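Long-range contacts in UTP-glucose-1-phosphate uridylyltransferase 2 (Trypanosoma brucei, PDB 3GUE), which probably catalyses the reversible transfer of a uridylyl group from UTP to glucose 1-phosphate, giving UDP-glucose and diphosphate: residues A[131-135]-A[183-188]; A[327-333]-A[345-351]. All coordinates share one frame. Residue numbers count along the deposited sequence, not the author numbering.

Interaction 1: A[131-135]-A[183-188]; sequences MNSFS and TCEWVP. With UPG (uridine-5'-diphosphate-glucose), chain C.
This is an apolar contact beside the uracil of bound UDP-glucose, in the GT-A-type, Rossmann-like nucleotidyltransferase core, where the loop that follows strand 128-132 of the central mixed sheet packs against strand 186-187, the edge of a small antiparallel sheet, and the residues flanking it. Backbone M131-N132 is extended; the chain then turns at F134 (phi/psi -54/-31). The opposing segment leaves a 3-10 turn at T183-E185, runs extended through W186 and V187, and ends at P188 (-61/141). The nearest CA pair is S133-P188, 6.2 Å, and 220 Å² is buried in all. F134, chi1 p (68°) and chi2 103°, buries the largest share, 91 Å²: its CZ lies 3.5 Å from W186 CB and its CE2 3.7 Å from P188 CD, while T183 O sits near the ring plane, at its edge, 4.0 Å from F134 CE1. W186 (chi1 m) offers only its root here, since its indole leads away; R164 makes cation-pi contacts with both aromatics. S133 CB meets P188 CB at 3.9 Å, and S133 OG hydrogen-bonds G84 O. Both segments reach the base: M131 CE is 3.6 Å from UPG O2, and P188 CB is 3.3 Å from UPG O4.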
ATOM      1  N   MET A 131      -4.711 -10.180  -4.444  1.00 26.90           N
ATOM      2  CA  MET A 131      -3.516 -10.864  -4.019  1.00 26.65           C
ATOM      3  C   MET A 131      -3.546 -11.002  -2.508  1.00 26.31           C
ATOM      4  O   MET A 131      -3.391 -10.013  -1.761  1.00 24.77           O
ATOM      5  CB  MET A 131      -2.258 -10.141  -4.473  1.00 26.79           C
ATOM      6  CG  MET A 131      -0.978 -10.955  -4.230  1.00 25.77           C
ATOM      7  SD  MET A 131       0.460 -10.266  -5.033  1.00 27.36           S
ATOM      8  CE  MET A 131       1.040  -9.051  -3.815  1.00 24.76           C
ATOM      9  N   ASN A 132      -3.701 -12.251  -2.075  1.00 26.55           N
ATOM     10  CA  ASN A 132      -3.784 -12.583  -0.658  1.00 26.91           C
ATOM     11  C   ASN A 132      -2.508 -13.259  -0.181  1.00 26.73           C
ATOM     12  O   ASN A 132      -1.747 -13.738  -0.985  1.00 28.39           O
ATOM     13  CB  ASN A 132      -5.043 -13.419  -0.384  1.00 27.22           C
ATOM     14  CG  ASN A 132      -6.348 -12.701  -0.830  1.00 27.72           C
ATOM     15  OD1 ASN A 132      -6.419 -11.491  -0.827  1.00 29.72           O
ATOM     16  ND2 ASN A 132      -7.347 -13.457  -1.222  1.00 28.84           N
ATOM     17  N   SER A 133      -2.240 -13.203   1.120  1.00 26.89           N
ATOM     18  CA  SER A 133      -1.151 -13.946   1.751  1.00 25.60           C
ATOM     19  C   SER A 133      -1.745 -15.007   2.694  1.00 25.97           C
ATOM     20  O   SER A 133      -2.975 -15.082   2.856  1.00 25.48           O
ATOM     21  CB  SER A 133      -0.292 -12.983   2.569  1.00 25.09           C
ATOM     22  OG  SER A 133      -1.063 -12.454   3.649  1.00 24.53           O
ATOM     23  N   PHE A 134      -0.874 -15.802   3.330  1.00 26.10           N
ATOM     24  CA  PHE A 134      -1.300 -16.798   4.316  1.00 26.75           C
ATOM     25  C   PHE A 134      -2.160 -16.160   5.433  1.00 27.05           C
ATOM     26  O   PHE A 134      -3.059 -16.813   5.972  1.00 27.38           O
ATOM     27  CB  PHE A 134      -0.086 -17.589   4.893  1.00 26.81           C
ATOM     28  CG  PHE A 134       0.862 -16.755   5.756  1.00 27.45           C
ATOM     29  CD1 PHE A 134       0.827 -16.844   7.154  1.00 28.50           C
ATOM     30  CD2 PHE A 134       1.805 -15.900   5.172  1.00 26.47           C
ATOM     31  CE1 PHE A 134       1.690 -16.066   7.950  1.00 27.59           C
ATOM     32  CE2 PHE A 134       2.679 -15.126   5.960  1.00 25.55           C
ATOM     33  CZ  PHE A 134       2.617 -15.211   7.345  1.00 27.09           C
ATOM     34  N   SER A 135      -1.890 -14.888   5.738  1.00 26.50           N
ATOM     35  CA  SER A 135      -2.517 -14.149   6.846  1.00 27.79           C
ATOM     36  C   SER A 135      -3.883 -13.523   6.505  1.00 25.96           C
ATOM     37  O   SER A 135      -4.671 -13.189   7.396  1.00 25.64           O
ATOM     38  CB  SER A 135      -1.589 -13.019   7.300  1.00 27.93           C
ATOM     39  OG  SER A 135      -0.410 -13.503   7.928  1.00 33.33           O
ATOM     40  N   THR A 183       3.097 -18.686  13.691  1.00 30.99           N
ATOM     41  CA  THR A 183       2.583 -17.794  12.651  1.00 31.42           C
ATOM     42  C   THR A 183       3.440 -16.510  12.531  1.00 30.41           C
ATOM     43  O   THR A 183       3.667 -16.026  11.438  1.00 30.28           O
ATOM     44  CB  THR A 183       1.076 -17.514  12.952  1.00 31.83           C
ATOM     45  OG1 THR A 183       0.324 -18.727  12.761  1.00 32.41           O
ATOM     46  CG2 THR A 183       0.486 -16.407  12.113  1.00 33.91           C
ATOM     47  N   CYS A 184       3.952 -16.005  13.656  1.00 29.65           N
ATOM     48  CA  CYS A 184       4.856 -14.854  13.689  1.00 29.11           C
ATOM     49  C   CYS A 184       6.227 -15.103  13.059  1.00 28.80           C
ATOM     50  O   CYS A 184       6.988 -14.140  12.909  1.00 29.21           O
ATOM     51  CB  CYS A 184       5.073 -14.355  15.124  1.00 28.77           C
ATOM     52  SG  CYS A 184       3.588 -13.661  15.898  1.00 32.96           S
ATOM     53  N   GLU A 185       6.537 -16.366  12.706  1.00 27.24           N
ATOM     54  CA  GLU A 185       7.833 -16.766  12.111  1.00 26.51           C
ATOM     55  C   GLU A 185       7.960 -16.423  10.602  1.00 26.16           C
ATOM     56  O   GLU A 185       9.031 -16.597   9.994  1.00 25.63           O
ATOM     57  CB  GLU A 185       8.085 -18.266  12.320  1.00 26.27           C
ATOM     58  CG  GLU A 185       8.203 -18.724  13.802  1.00 25.12           C
ATOM     59  CD  GLU A 185       8.257 -20.246  13.990  1.00 25.81           C
ATOM     60  OE1 GLU A 185       8.235 -21.017  12.993  1.00 24.37           O
ATOM     61  OE2 GLU A 185       8.308 -20.674  15.157  1.00 24.97           O
ATOM     62  N   TRP A 186       6.859 -15.952  10.018  1.00 25.16           N
ATOM     63  CA  TRP A 186       6.719 -15.783   8.575  1.00 25.67           C
ATOM     64  C   TRP A 186       6.203 -14.395   8.225  1.00 26.16           C
ATOM     65  O   TRP A 186       5.416 -13.848   8.992  1.00 26.18           O
ATOM     66  CB  TRP A 186       5.683 -16.780   8.049  1.00 24.47           C
ATOM     67  CG  TRP A 186       6.126 -18.156   8.166  1.00 26.32           C
ATOM     68  CD1 TRP A 186       5.906 -19.009   9.217  1.00 24.74           C
ATOM     69  CD2 TRP A 186       6.884 -18.883   7.201  1.00 26.97           C
ATOM     70  NE1 TRP A 186       6.479 -20.227   8.953  1.00 26.29           N
ATOM     71  CE2 TRP A 186       7.085 -20.181   7.725  1.00 24.23           C
ATOM     72  CE3 TRP A 186       7.410 -18.563   5.936  1.00 26.36           C
ATOM     73  CZ2 TRP A 186       7.801 -21.161   7.040  1.00 25.13           C
ATOM     74  CZ3 TRP A 186       8.125 -19.529   5.252  1.00 25.34           C
ATOM     75  CH2 TRP A 186       8.296 -20.837   5.801  1.00 26.00           C
ATOM     76  N   VAL A 187       6.609 -13.870   7.065  1.00 26.17           N
ATOM     77  CA  VAL A 187       5.959 -12.674   6.440  1.00 27.39           C
ATOM     78  C   VAL A 187       5.835 -12.799   4.927  1.00 27.02           C
ATOM     79  O   VAL A 187       6.740 -13.332   4.307  1.00 26.40           O
ATOM     80  CB  VAL A 187       6.721 -11.356   6.673  1.00 26.94           C
ATOM     81  CG1 VAL A 187       6.369 -10.773   8.007  1.00 28.71           C
ATOM     82  CG2 VAL A 187       8.228 -11.542   6.510  1.00 29.04           C
ATOM     83  N   PRO A 188       4.742 -12.244   4.336  1.00 26.98           N
ATOM     84  CA  PRO A 188       4.661 -12.105   2.871  1.00 26.90           C
ATOM     85  C   PRO A 188       5.826 -11.197   2.448  1.00 26.57           C
ATOM     86  O   PRO A 188       6.117 -10.234   3.167  1.00 26.69           O
ATOM     87  CB  PRO A 188       3.308 -11.397   2.645  1.00 26.97           C
ATOM     88  CG  PRO A 188       2.974 -10.751   3.962  1.00 25.35           C
ATOM     89  CD  PRO A 188       3.537 -11.702   4.994  1.00 27.11           C
TER
HETATM   90  N1  UPG C 484       0.699  -5.965   0.512  1.00 21.25           N
HETATM   91  C2  UPG C 484       0.658  -7.225  -0.117  1.00 21.84           C
HETATM   92  N3  UPG C 484       1.726  -8.077   0.102  1.00 23.09           N
HETATM   93  C4  UPG C 484       2.804  -7.749   0.890  1.00 23.06           C
HETATM   94  C5  UPG C 484       2.862  -6.491   1.502  1.00 23.85           C
HETATM   95  C6  UPG C 484       1.819  -5.589   1.319  1.00 22.35           C
HETATM   96  O2  UPG C 484      -0.276  -7.631  -0.825  1.00 19.71           O
HETATM   97  O4  UPG C 484       3.694  -8.599   1.026  1.00 21.14           O
HETATM   98  C1C UPG C 484      -0.429  -5.000   0.305  1.00 20.87           C
HETATM   99  C2C UPG C 484      -1.067  -4.288   1.501  1.00 19.46           C
HETATM  100  O2C UPG C 484      -2.035  -5.131   2.142  1.00 17.26           O
HETATM  101  C3C UPG C 484      -1.749  -3.127   0.781  1.00 19.19           C
HETATM  102  C4C UPG C 484      -0.731  -2.763  -0.288  1.00 18.49           C
HETATM  103  O4C UPG C 484       0.110  -3.930  -0.491  1.00 16.57           O
HETATM  104  O3C UPG C 484      -2.923  -3.610   0.130  1.00 20.36           O
HETATM  105  C5C UPG C 484       0.195  -1.590   0.172  1.00 17.44           C
HETATM  106  O5C UPG C 484       1.054  -1.924   1.229  1.00 15.94           O
HETATM  107  PA  UPG C 484       1.338  -0.885   2.430  1.00 18.72           P
HETATM  108  O1A UPG C 484      -0.008  -0.391   2.836  1.00 20.56           O
HETATM  109  O2A UPG C 484       2.237  -1.452   3.442  1.00 20.57           O
HETATM  110  O3A UPG C 484       2.088   0.345   1.633  1.00 19.64           O
HETATM  111  PB  UPG C 484       3.683   0.526   1.370  1.00 21.38           P
HETATM  112  O1B UPG C 484       4.189  -0.713   0.755  1.00 17.81           O
HETATM  113  O2B UPG C 484       4.368   1.089   2.576  1.00 17.01           O
HETATM  114  O3B UPG C 484       3.617   1.751   0.335  1.00 17.61           O
HETATM  115  C1' UPG C 484       2.992   1.535  -0.983  1.00 17.06           C
HETATM  116  C2' UPG C 484       4.024   1.815  -2.067  1.00 20.54           C
HETATM  117  C3' UPG C 484       4.520   3.242  -1.872  1.00 20.13           C
HETATM  118  C4' UPG C 484       3.331   4.206  -2.014  1.00 19.24           C
HETATM  119  C5' UPG C 484       2.224   3.847  -0.991  1.00 20.96           C
HETATM  120  C6' UPG C 484       0.943   4.568  -1.322  1.00 20.78           C
HETATM  121  O2' UPG C 484       5.136   0.905  -1.977  1.00 22.23           O
HETATM  122  O3' UPG C 484       5.557   3.503  -2.802  1.00 17.24           O
HETATM  123  O4' UPG C 484       3.750   5.549  -1.820  1.00 20.50           O
HETATM  124  O5' UPG C 484       1.869   2.437  -1.023  1.00 19.65           O
HETATM  125  O6' UPG C 484       0.075   4.530  -0.187  1.00 20.23           O

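Interaction 2: A[327-333]-A[345-351]; sequences PVMRNPK and VYQLEVA
V328 CG2 (chi1 p) lies 4.0 Å from L348 CB in this beta hairpin, the 329-334 edge of a four-stranded antiparallel sheet in which strand 165-169 flanks strand 344-349. On the other face M329 CE (m,t,m) is 4.2 Å from A351 CB; P332 CB is 4.0 Å from Y346 CD1 at the far end. Helix 26-40 packs on the face bearing R330 and L348, through F32 and V39. The axes of strands 329-333 and 345-349 come within 4.3 Å, their N-to-C directions 149° apart. Hydrogen-bonded pairs, each doubly linked, alternate with the non-hydrogen-bonded R330-L348 and P332-Y346: M329 N to E349 O 2.8 Å and E349 N to M329 O 3.1 Å; N331 N to Q347 O 2.8 Å and Q347 N to N331 O 2.7 Å; K333 N to V345 O 3.0 Å and V345 N to K333 O 2.8 Å. P332, lacking an amide proton, fits a non-hydrogen-bonded site, its CA 3.3 Å from V345 O. On the same face as P332, and diagonal to the pairing, the R330 guanidinium (chi1 t) stacks flat on Y346 (chi1 m), centres 4.5 Å apart, planes at 8°. On the opposite face Q347 NE2 donates to E349 OE2 (3.2 Å), and N331 ND2 reaches E349 OE1 weakly (3.4 Å). A water bridges P327 O (2.6 Å) and A351 N (2.9 Å). Backbone bonding thus fixes the register, while the guanidinium-tyrosine stack joins the strands on one face and, on the other, a weak amide-carboxylate bond crosses beside one within strand 345-349.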
ATOM      1  N   PRO A 327      15.070  -4.244  -5.931  1.00 26.69           N
ATOM      2  CA  PRO A 327      15.924  -3.996  -4.752  1.00 26.97           C
ATOM      3  C   PRO A 327      15.323  -4.515  -3.445  1.00 26.84           C
ATOM      4  O   PRO A 327      14.133  -4.261  -3.133  1.00 25.09           O
ATOM      5  CB  PRO A 327      16.075  -2.473  -4.723  1.00 27.45           C
ATOM      6  CG  PRO A 327      14.944  -1.951  -5.495  1.00 26.30           C
ATOM      7  CD  PRO A 327      14.508  -3.003  -6.481  1.00 26.47           C
ATOM      8  N   VAL A 328      16.138  -5.259  -2.692  1.00 27.02           N
ATOM      9  CA  VAL A 328      15.659  -5.867  -1.463  1.00 27.89           C
ATOM     10  C   VAL A 328      15.683  -4.800  -0.377  1.00 27.47           C
ATOM     11  O   VAL A 328      16.623  -4.015  -0.297  1.00 25.38           O
ATOM     12  CB  VAL A 328      16.481  -7.101  -1.033  1.00 28.61           C
ATOM     13  CG1 VAL A 328      17.977  -6.736  -0.760  1.00 28.90           C
ATOM     14  CG2 VAL A 328      15.838  -7.758   0.186  1.00 30.62           C
ATOM     15  N   MET A 329      14.617  -4.764   0.428  1.00 27.43           N
ATOM     16  CA  MET A 329      14.534  -3.831   1.536  1.00 27.52           C
ATOM     17  C   MET A 329      14.662  -4.688   2.789  1.00 28.02           C
ATOM     18  O   MET A 329      14.006  -5.718   2.909  1.00 28.17           O
ATOM     19  CB  MET A 329      13.186  -3.089   1.523  1.00 27.44           C
ATOM     20  CG  MET A 329      12.789  -2.516   0.148  1.00 26.67           C
ATOM     21  SD  MET A 329      11.401  -1.361   0.221  1.00 28.12           S
ATOM     22  CE  MET A 329      10.004  -2.449   0.554  1.00 29.14           C
ATOM     23  N   ARG A 330      15.515  -4.257   3.709  1.00 28.27           N
ATOM     24  CA  ARG A 330      15.874  -5.068   4.867  1.00 29.68           C
ATOM     25  C   ARG A 330      15.235  -4.404   6.061  1.00 29.76           C
ATOM     26  O   ARG A 330      15.782  -3.459   6.624  1.00 29.41           O
ATOM     27  CB  ARG A 330      17.402  -5.140   5.003  1.00 29.87           C
ATOM     28  CG  ARG A 330      17.929  -6.109   6.075  1.00 30.81           C
ATOM     29  CD  ARG A 330      19.316  -5.703   6.521  1.00 29.36           C
ATOM     30  NE  ARG A 330      19.324  -4.369   7.119  1.00 31.73           N
ATOM     31  CZ  ARG A 330      20.362  -3.822   7.750  1.00 31.79           C
ATOM     32  NH1 ARG A 330      21.501  -4.500   7.910  1.00 32.95           N
ATOM     33  NH2 ARG A 330      20.262  -2.591   8.237  1.00 32.75           N
ATOM     34  N   ASN A 331      14.049  -4.889   6.402  1.00 29.95           N
ATOM     35  CA  ASN A 331      13.156  -4.263   7.371  1.00 31.20           C
ATOM     36  C   ASN A 331      13.307  -4.847   8.785  1.00 30.76           C
ATOM     37  O   ASN A 331      12.873  -5.970   9.034  1.00 31.38           O
ATOM     38  CB  ASN A 331      11.693  -4.432   6.883  1.00 32.03           C
ATOM     39  CG  ASN A 331      10.774  -3.308   7.325  1.00 33.47           C
ATOM     40  OD1 ASN A 331      11.203  -2.300   7.879  1.00 38.54           O
ATOM     41  ND2 ASN A 331       9.492  -3.471   7.049  1.00 35.26           N
ATOM     42  N   PRO A 332      13.896  -4.075   9.722  1.00 30.28           N
ATOM     43  CA  PRO A 332      14.154  -4.591  11.070  1.00 29.17           C
ATOM     44  C   PRO A 332      12.875  -4.518  11.904  1.00 28.66           C
ATOM     45  O   PRO A 332      12.160  -3.517  11.838  1.00 28.64           O
ATOM     46  CB  PRO A 332      15.206  -3.611  11.603  1.00 29.58           C
ATOM     47  CG  PRO A 332      14.805  -2.297  10.965  1.00 29.84           C
ATOM     48  CD  PRO A 332      14.323  -2.663   9.584  1.00 30.12           C
ATOM     49  N   LYS A 333      12.584  -5.575  12.659  1.00 28.02           N
ATOM     50  CA  LYS A 333      11.379  -5.693  13.488  1.00 27.78           C
ATOM     51  C   LYS A 333      11.712  -6.590  14.676  1.00 27.78           C
ATOM     52  O   LYS A 333      12.812  -7.111  14.784  1.00 27.78           O
ATOM     53  CB  LYS A 333      10.231  -6.385  12.722  1.00 27.43           C
ATOM     54  CG  LYS A 333       9.641  -5.671  11.504  1.00 28.90           C
ATOM     55  CD  LYS A 333       8.806  -4.493  11.862  1.00 30.20           C
ATOM     56  CE  LYS A 333       8.320  -3.773  10.590  1.00 31.06           C
ATOM     57  NZ  LYS A 333       7.761  -2.435  10.919  1.00 32.81           N
ATOM     58  N   VAL A 345      14.546  -9.217  14.406  1.00 22.54           N
ATOM     59  CA  VAL A 345      14.591  -9.889  13.110  1.00 22.01           C
ATOM     60  C   VAL A 345      14.687  -8.900  11.958  1.00 23.21           C
ATOM     61  O   VAL A 345      14.608  -7.680  12.145  1.00 24.03           O
ATOM     62  CB  VAL A 345      13.372 -10.868  12.864  1.00 21.74           C
ATOM     63  CG1 VAL A 345      13.405 -12.041  13.873  1.00 18.09           C
ATOM     64  CG2 VAL A 345      12.024 -10.140  12.909  1.00 20.70           C
ATOM     65  N   TYR A 346      14.844  -9.451  10.763  1.00 23.65           N
ATOM     66  CA  TYR A 346      14.849  -8.681   9.542  1.00 24.73           C
ATOM     67  C   TYR A 346      13.822  -9.311   8.602  1.00 25.36           C
ATOM     68  O   TYR A 346      13.833 -10.523   8.391  1.00 25.28           O
ATOM     69  CB  TYR A 346      16.229  -8.714   8.870  1.00 24.42           C
ATOM     70  CG  TYR A 346      17.362  -7.923   9.509  1.00 25.36           C
ATOM     71  CD1 TYR A 346      17.230  -6.563   9.804  1.00 26.99           C
ATOM     72  CD2 TYR A 346      18.621  -8.526   9.718  1.00 25.68           C
ATOM     73  CE1 TYR A 346      18.313  -5.824  10.355  1.00 26.90           C
ATOM     74  CE2 TYR A 346      19.701  -7.806  10.256  1.00 26.78           C
ATOM     75  CZ  TYR A 346      19.543  -6.467  10.577  1.00 28.23           C
ATOM     76  OH  TYR A 346      20.601  -5.771  11.124  1.00 25.56           O
ATOM     77  N   GLN A 347      12.920  -8.478   8.068  1.00 26.13           N
ATOM     78  CA  GLN A 347      12.015  -8.889   7.007  1.00 26.76           C
ATOM     79  C   GLN A 347      12.536  -8.402   5.652  1.00 26.68           C
ATOM     80  O   GLN A 347      12.727  -7.204   5.423  1.00 26.15           O
ATOM     81  CB  GLN A 347      10.592  -8.413   7.300  1.00 26.87           C
ATOM     82  CG  GLN A 347      10.160  -8.782   8.738  1.00 27.74           C
ATOM     83  CD  GLN A 347       8.828  -8.201   9.194  1.00 28.00           C
ATOM     84  OE1 GLN A 347       8.336  -8.574  10.251  1.00 31.80           O
ATOM     85  NE2 GLN A 347       8.252  -7.289   8.421  1.00 28.09           N
ATOM     86  N   LEU A 348      12.822  -9.365   4.777  1.00 26.76           N
ATOM     87  CA  LEU A 348      13.302  -9.077   3.436  1.00 27.13           C
ATOM     88  C   LEU A 348      12.058  -8.941   2.536  1.00 27.38           C
ATOM     89  O   LEU A 348      11.206  -9.818   2.517  1.00 27.92           O
ATOM     90  CB  LEU A 348      14.221 -10.190   2.944  1.00 26.30           C
ATOM     91  CG  LEU A 348      15.440 -10.584   3.777  1.00 25.93           C
ATOM     92  CD1 LEU A 348      16.330 -11.513   2.967  1.00 27.57           C
ATOM     93  CD2 LEU A 348      16.235  -9.400   4.280  1.00 26.85           C
ATOM     94  N   GLU A 349      11.953  -7.812   1.837  1.00 28.04           N
ATOM     95  CA  GLU A 349      10.735  -7.440   1.118  1.00 28.87           C
ATOM     96  C   GLU A 349      11.106  -6.641  -0.115  1.00 27.83           C
ATOM     97  O   GLU A 349      12.106  -5.912  -0.097  1.00 29.56           O
ATOM     98  CB  GLU A 349       9.850  -6.538   1.985  1.00 28.18           C
ATOM     99  CG  GLU A 349       9.136  -7.217   3.140  1.00 33.39           C
ATOM    100  CD  GLU A 349       9.262  -6.414   4.412  1.00 35.81           C
ATOM    101  OE1 GLU A 349      10.187  -5.587   4.466  1.00 41.51           O
ATOM    102  OE2 GLU A 349       8.448  -6.595   5.341  1.00 37.64           O
ATOM    103  N   VAL A 350      10.284  -6.759  -1.162  1.00 27.10           N
ATOM    104  CA  VAL A 350      10.351  -5.883  -2.340  1.00 26.52           C
ATOM    105  C   VAL A 350       9.045  -5.119  -2.604  1.00 25.64           C
ATOM    106  O   VAL A 350       7.965  -5.543  -2.163  1.00 26.02           O
ATOM    107  CB  VAL A 350      10.691  -6.676  -3.618  1.00 26.63           C
ATOM    108  CG1 VAL A 350      12.154  -7.014  -3.657  1.00 26.81           C
ATOM    109  CG2 VAL A 350       9.833  -7.953  -3.705  1.00 25.63           C
ATOM    110  N   ALA A 351       9.149  -3.997  -3.331  1.00 25.55           N
ATOM    111  CA  ALA A 351       7.990  -3.130  -3.659  1.00 25.06           C
ATOM    112  C   ALA A 351       7.703  -3.188  -5.177  1.00 24.67           C
ATOM    113  O   ALA A 351       8.626  -3.091  -6.013  1.00 24.63           O
ATOM    114  CB  ALA A 351       8.258  -1.722  -3.231  1.00 25.50           C
TER
HETATM  115  O   HOH W   1      11.913  -3.233  -4.008  1.00 21.81           O

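Interactions 1 and 2 meet on the same four-stranded antiparallel sheet, in the order 186-187, 165-169, 344-349, 329-334; within the sheet, strand 165-169 separates strand 186-187 from the hairpin. Their centres are 14 Å apart, yet the two are in packing contact: V187 CG1 is 3.7 Å from Q347 OE1, and backbone P188 O is 4.3 Å from E349 CG. V350 also forms backbone hydrogen bonds with P189 and G192, linking the hairpin to the loop after P188. Interaction 1 touches uracil directly. Interaction 2 adjoins the site through residues seen to bind UDP-glucose: the M329 side chain comes within about 4 Å of that of E280, and that of A351 within about 4 Å of that of H191.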